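EIAV protease (Equine infectious anemia virus, PDB 1FMB) probably cleaves viral polyproteins as a homodimeric retroviral aspartic protease, held here with the peptide-like inhibitor HBY-793. Local coordinates at residues Tyr3-Glu6 with Lys7-Thr11; Arg92-Leu95 with Gln96-Ala100. The protein carries 1 engineered substitution. One frame throughout, in Å; residues are numbered along the deposited sequence.

Contact 1: residues Tyr3-Glu6 with Lys7-Thr11; sequences YNLE and KRPTT. With HYB ([2-(2-methyl-propane-2-sulfonylmethyl)-3-naphthalen-1-yl-propionyl-valinyl]-phenylalaninol), chain B.
Tyr3 packs directly on Pro9, but its hydroxyl is linked to Thr10 and Thr11 by a water, and no direct hydrogen bond joins Tyr3-Glu6 to Lys7-Thr11 although the chain reverses here, the two end-to-end directions lying 148° apart. That water joins Tyr3 OH, at 3.0 Å, to Thr10 O and Thr11 OG1; the Thr11 hydroxyl is also bonded to Lys71. A second water lies 2.8 Å from Lys7 O, to which it donates, takes a weak bond from Leu5 N, and sits in plane at the edge of the Tyr3 ring. The direct side-chain contacts are apolar and centre on Pro9. Tyr3 CG stands anti to its own carbonyl carbon (chi1 -66°), and the ring passes obliquely across Pro9, with Tyr3 CD2 3.7 Å from Pro9 CB, while Leu5 CD2 reaches Pro9 CG at 4.0 Å. The bend begins with an Asx turn: Glu6 N donates to Asn4 OD1 at 3.2 Å, nearly straight at 165° but from above the carbonyl plane. Beyond it, Arg8 turns one guanidinium face to the inhibitor's naphthyl group, with C13 over its centre, and Arg8 NH2 forms a salt bridge with Asp29 of the second subunit. Tyr3 pairs antiparallel with a strand of that subunit, Pro9 and Thr11 bond through their backbones to strand 18-24, and the turn thus links the dimer's interface sheet to strand 10-15.

Contact 2: residues Arg92-Leu95 with Gln96-Ala100; sequences RDIL and QDLGA
Leu95 and Ala100 meet where helix 92-97 gives way to the chain leading into strand 101-103. Followed outward from the backbone, Leu95 CB lies 4.0 Å from Ala100 CB; CG, anti to the carbonyl carbon (chi1 -74°), carries the branch onward, and Leu95 CD2 again comes to 4.0 Å from Ala100 CB, so CB and CD2 both meet the Ala100 methyl. The leucine side chain also packs on Leu5 of the second subunit. The backbone brings Ala100 there: Ala100 N donates to Leu95 O at 2.9 Å, and Gly99 N to Gln96 O at 3.0 Å, a Schellman motif made possible by the positive phi of Gly99 (85°). Before this cap, the helical bond from Leu98 N to Ile94 O is 3.0 Å long. On another side of the turn, a water donates to Asp93 O at 2.8 Å and, weakly, to Asp97 OD1. Ile94 and Leu98 have their nearest side-chain atoms, Ile94 CG2 and Leu98 CD1, 4.3 Å apart. Both residues pack against strands 58-71 and 74-83 of the same chain, while Arg92 forms a salt bridge with Asp29 of its own chain and hydrogen-bonds to Leu5 O of the second subunit, setting the helix between the sheet and the dimer interface.

How the contacts relate
Contact 1 comes first along the chain, on the turn between strands 2-3 and 10-15, and contact 2 follows near the C-terminus, on helix 92-97 and its exit toward strand 101-103. Within one subunit their centres are 16 Å apart and their nearest atoms about 7 Å, so they do not touch. Across the dimer they do: the turn of one subunit packs on the helix of the other, Glu6 on Gln96 among the pairs. The contact is made in both directions, so each turn meets the partner's helix. Asp29, in the inhibitor pocket, pairs with Arg92 of its own chain and with Arg8 of the other subunit, tying these interface elements to the inhibitor pocket.

Contact 1: residues Tyr3-Glu6 with Lys7-Thr11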
loop_
_atom_site.group_PDB
_atom_site.type_symbol
_atom_site.label_atom_id
_atom_site.label_comp_id
_atom_site.label_asym_id
_atom_site.label_seq_id
_atom_site.Cartn_x
_atom_site.Cartn_y
_atom_site.Cartn_z
ATOM N N TYR A 3 -1.183 7.104 -12.976
ATOM C CA TYR A 3 -2.035 5.966 -12.653
ATOM C C TYR A 3 -3.204 6.574 -11.889
ATOM O O TYR A 3 -2.993 7.188 -10.840
ATOM C CB TYR A 3 -1.312 5.051 -11.658
ATOM C CG TYR A 3 -0.101 4.426 -12.314
ATOM C CD1 TYR A 3 1.116 5.066 -12.260
ATOM C CD2 TYR A 3 -0.257 3.164 -12.900
ATOM C CE1 TYR A 3 2.195 4.469 -12.878
ATOM C CE2 TYR A 3 0.832 2.548 -13.505
ATOM C CZ TYR A 3 2.024 3.238 -13.505
ATOM O OH TYR A 3 3.143 2.700 -14.084
ATOM N N ASN A 4 -4.379 6.392 -12.393
ATOM C CA ASN A 4 -5.643 6.913 -11.886
ATOM C C ASN A 4 -6.329 5.971 -10.893
ATOM O O ASN A 4 -7.446 6.252 -10.423
ATOM C CB ASN A 4 -6.624 7.276 -13.002
ATOM C CG ASN A 4 -7.195 6.145 -13.865
ATOM O OD1 ASN A 4 -7.026 4.930 -13.646
ATOM N ND2 ASN A 4 -7.958 6.476 -14.914
ATOM N N LEU A 5 -5.637 4.841 -10.644
ATOM C CA LEU A 5 -6.091 3.878 -9.635
ATOM C C LEU A 5 -7.344 3.098 -9.868
ATOM O O LEU A 5 -7.794 2.338 -9.002
ATOM C CB LEU A 5 -6.010 4.506 -8.209
ATOM C CG LEU A 5 -4.753 5.313 -7.915
ATOM C CD1 LEU A 5 -4.830 6.156 -6.630
ATOM C CD2 LEU A 5 -3.533 4.423 -7.895
ATOM N N GLU A 6 -7.847 3.078 -11.124
ATOM C CA GLU A 6 -8.926 2.188 -11.533
ATOM C C GLU A 6 -8.409 0.733 -11.495
ATOM O O GLU A 6 -9.206 -0.175 -11.256
ATOM C CB GLU A 6 -9.277 2.381 -13.005
ATOM C CG GLU A 6 -10.184 3.625 -13.040
ATOM C CD GLU A 6 -10.161 4.090 -14.509
ATOM O OE1 GLU A 6 -9.327 3.495 -15.242
ATOM O OE2 GLU A 6 -10.959 5.004 -14.746
ATOM N N LYS A 7 -7.120 0.574 -11.729
ATOM C CA LYS A 7 -6.520 -0.776 -11.659
ATOM C C LYS A 7 -5.325 -0.725 -10.733
ATOM O O LYS A 7 -4.872 0.371 -10.288
ATOM C CB LYS A 7 -6.216 -1.281 -13.068
ATOM C CG LYS A 7 -7.581 -1.657 -13.694
ATOM C CD LYS A 7 -7.311 -2.597 -14.856
ATOM C CE LYS A 7 -8.583 -3.316 -15.280
ATOM N NZ LYS A 7 -8.399 -3.833 -16.681
ATOM N N ARG A 8 -4.794 -1.899 -10.282
ATOM C CA ARG A 8 -3.632 -1.733 -9.369
ATOM C C ARG A 8 -2.517 -1.087 -10.209
ATOM O O ARG A 8 -2.363 -1.505 -11.381
ATOM C CB ARG A 8 -3.172 -3.151 -8.987
ATOM C CG ARG A 8 -4.257 -3.927 -8.231
ATOM C CD ARG A 8 -3.721 -5.229 -7.631
ATOM N NE ARG A 8 -4.775 -5.971 -6.961
ATOM C CZ ARG A 8 -5.294 -7.148 -7.257
ATOM N NH1 ARG A 8 -4.834 -7.742 -8.378
ATOM N NH2 ARG A 8 -6.207 -7.680 -6.465
ATOM N N PRO A 9 -1.756 -0.196 -9.638
ATOM C CA PRO A 9 -0.685 0.506 -10.367
ATOM C C PRO A 9 0.553 -0.399 -10.416
ATOM O O PRO A 9 1.387 -0.559 -9.509
ATOM C CB PRO A 9 -0.498 1.761 -9.497
ATOM C CG PRO A 9 -0.937 1.373 -8.130
ATOM C CD PRO A 9 -1.989 0.300 -8.250
ATOM N N THR A 10 0.679 -1.058 -11.580
ATOM C CA THR A 10 1.800 -1.960 -11.813
ATOM C C THR A 10 2.673 -1.464 -12.980
ATOM O O THR A 10 2.136 -0.806 -13.872
ATOM C CB THR A 10 1.408 -3.414 -12.125
ATOM O OG1 THR A 10 0.495 -3.531 -13.241
ATOM C CG2 THR A 10 0.666 -4.031 -10.938
ATOM N N THR A 11 3.954 -1.859 -12.885
ATOM C CA THR A 11 4.837 -1.473 -14.002
ATOM C C THR A 11 5.927 -2.526 -14.105
ATOM O O THR A 11 6.095 -3.326 -13.176
ATOM C CB THR A 11 5.480 -0.091 -13.849
ATOM O OG1 THR A 11 5.918 0.332 -15.142
ATOM C CG2 THR A 11 6.653 -0.059 -12.886
HETATM S S1 HYB B . -7.845 -8.070 -0.684
HETATM O O2 HYB B . -7.480 -9.431 -0.403
HETATM O O3 HYB B . -7.946 -7.153 0.404
HETATM C C4 HYB B . -2.981 -11.484 -3.338
HETATM C C5 HYB B . -3.669 -11.252 -2.185
HETATM C C6 HYB B . -4.085 -9.905 -1.842
HETATM C C7 HYB B . -3.796 -8.875 -2.665
HETATM C C8 HYB B . -3.031 -9.092 -3.935
HETATM C C9 HYB B . -2.655 -10.408 -4.233
HETATM C C10 HYB B . -1.938 -10.689 -5.446
HETATM C C11 HYB B . -1.614 -9.662 -6.294
HETATM C C12 HYB B . -1.987 -8.325 -5.987
HETATM C C13 HYB B . -2.695 -8.054 -4.813
HETATM O O14 HYB B . -0.035 -2.935 -0.617
HETATM C C15 HYB B . 0.342 -3.305 0.759
HETATM N N16 HYB B . -1.720 -4.591 0.804
HETATM C C17 HYB B . -0.262 -4.722 0.970
HETATM C C18 HYB B . 0.247 -5.728 -0.091
HETATM C C19 HYB B . 0.012 -7.212 0.099
HETATM C C20 HYB B . -1.057 -7.903 -0.482
HETATM C C21 HYB B . -1.232 -9.286 -0.347
HETATM C C22 HYB B . -0.302 -10.011 0.408
HETATM C C23 HYB B . 0.786 -9.351 0.976
HETATM C C24 HYB B . 0.943 -7.970 0.829
HETATM N N25 HYB B . -4.440 -5.950 0.550
HETATM C C26 HYB B . -4.121 -4.727 1.332
HETATM C C27 HYB B . -2.628 -4.966 1.778
HETATM O O28 HYB B . -2.274 -5.369 2.875
HETATM C C29 HYB B . -5.076 -4.470 2.524
HETATM C C30 HYB B . -4.499 -3.418 3.486
HETATM C C31 HYB B . -6.435 -4.047 1.920
HETATM C C32 HYB B . -5.087 -5.944 -0.648
HETATM O O33 HYB B . -5.446 -4.906 -1.217
HETATM C C34 HYB B . -5.266 -7.327 -1.309
HETATM C C35 HYB B . -4.161 -7.404 -2.393
HETATM C C36 HYB B . -6.688 -7.520 -1.928
HETATM C C37 HYB B . -9.988 -6.627 -1.773
HETATM C C38 HYB B . -9.493 -8.071 -1.505
HETATM C C39 HYB B . -10.462 -8.695 -0.472
HETATM C C40 HYB B . -9.443 -8.922 -2.798
HETATM O O HOH W 1 2.992 0.759 -16.359
HETATM O O HOH W 2 -3.743 2.578 -11.629
#

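Contact 2: residues Arg92-Leu95 with Gln96-Ala100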
loop_
_atom_site.group_PDB
_atom_site.type_symbol
_atom_site.label_atom_id
_atom_site.label_comp_id
_atom_site.label_asym_id
_atom_site.label_seq_id
_atom_site.Cartn_x
_atom_site.Cartn_y
_atom_site.Cartn_z
ATOM N N ARG A 92 8.001 3.117 -0.641
ATOM C CA ARG A 92 8.406 4.527 -0.596
ATOM C C ARG A 92 9.893 4.767 -0.750
ATOM O O ARG A 92 10.269 5.806 -1.315
ATOM C CB ARG A 92 7.820 5.201 0.673
ATOM C CG ARG A 92 6.259 5.293 0.632
ATOM C CD ARG A 92 5.838 6.236 1.815
ATOM N NE ARG A 92 6.181 5.715 3.125
ATOM C CZ ARG A 92 7.227 6.002 3.890
ATOM N NH1 ARG A 92 8.143 6.946 3.540
ATOM N NH2 ARG A 92 7.443 5.432 5.082
ATOM N N ASP A 93 10.716 3.865 -0.238
ATOM C CA ASP A 93 12.153 4.049 -0.369
ATOM C C ASP A 93 12.538 4.097 -1.826
ATOM O O ASP A 93 13.184 5.064 -2.217
ATOM C CB ASP A 93 12.936 2.971 0.397
ATOM C CG ASP A 93 12.601 1.554 -0.061
ATOM O OD1 ASP A 93 11.559 1.249 -0.639
ATOM O OD2 ASP A 93 13.422 0.637 0.134
ATOM N N ILE A 94 12.060 3.188 -2.676
ATOM C CA ILE A 94 12.403 3.195 -4.091
ATOM C C ILE A 94 11.557 4.156 -4.889
ATOM O O ILE A 94 12.000 4.791 -5.871
ATOM C CB ILE A 94 12.352 1.733 -4.623
ATOM C CG1 ILE A 94 13.547 0.998 -4.040
ATOM C CG2 ILE A 94 12.565 1.804 -6.142
ATOM C CD1 ILE A 94 13.740 -0.445 -4.447
ATOM N N LEU A 95 10.283 4.354 -4.531
ATOM C CA LEU A 95 9.450 5.332 -5.205
ATOM C C LEU A 95 10.048 6.746 -5.114
ATOM O O LEU A 95 9.945 7.516 -6.059
ATOM C CB LEU A 95 8.052 5.309 -4.577
ATOM C CG LEU A 95 7.198 4.102 -4.954
ATOM C CD1 LEU A 95 5.817 4.192 -4.321
ATOM C CD2 LEU A 95 7.075 3.835 -6.451
ATOM N N GLN A 96 10.611 7.129 -3.972
ATOM C CA GLN A 96 11.237 8.426 -3.731
ATOM C C GLN A 96 12.433 8.559 -4.670
ATOM O O GLN A 96 12.646 9.585 -5.362
ATOM C CB GLN A 96 11.662 8.557 -2.269
ATOM C CG GLN A 96 12.231 9.911 -1.891
ATOM C CD GLN A 96 12.652 10.034 -0.432
ATOM O OE1 GLN A 96 12.397 9.139 0.368
ATOM N NE2 GLN A 96 13.311 11.134 -0.079
ATOM N N ASP A 97 13.202 7.490 -4.764
ATOM C CA ASP A 97 14.364 7.452 -5.660
ATOM C C ASP A 97 13.936 7.691 -7.112
ATOM O O ASP A 97 14.606 8.418 -7.839
ATOM C CB ASP A 97 15.101 6.104 -5.650
ATOM C CG ASP A 97 15.893 5.960 -4.362
ATOM O OD1 ASP A 97 16.278 7.032 -3.847
ATOM O OD2 ASP A 97 16.110 4.845 -3.838
ATOM N N LEU A 98 12.860 7.086 -7.585
ATOM C CA LEU A 98 12.369 7.222 -8.913
ATOM C C LEU A 98 11.635 8.558 -9.108
ATOM O O LEU A 98 11.287 8.809 -10.276
ATOM C CB LEU A 98 11.391 6.127 -9.400
ATOM C CG LEU A 98 12.063 4.748 -9.515
ATOM C CD1 LEU A 98 11.053 3.629 -9.690
ATOM C CD2 LEU A 98 13.026 4.736 -10.696
ATOM N N GLY A 99 11.371 9.374 -8.114
ATOM C CA GLY A 99 10.659 10.618 -8.380
ATOM C C GLY A 99 9.162 10.425 -8.397
ATOM O O GLY A 99 8.471 11.310 -8.879
ATOM N N ALA A 100 8.569 9.331 -7.908
ATOM C CA ALA A 100 7.124 9.135 -7.951
ATOM C C ALA A 100 6.438 10.079 -6.968
ATOM O O ALA A 100 7.043 10.501 -6.003
ATOM C CB ALA A 100 6.723 7.730 -7.467
HETATM O O HOH W 3 15.053 6.490 -0.723
#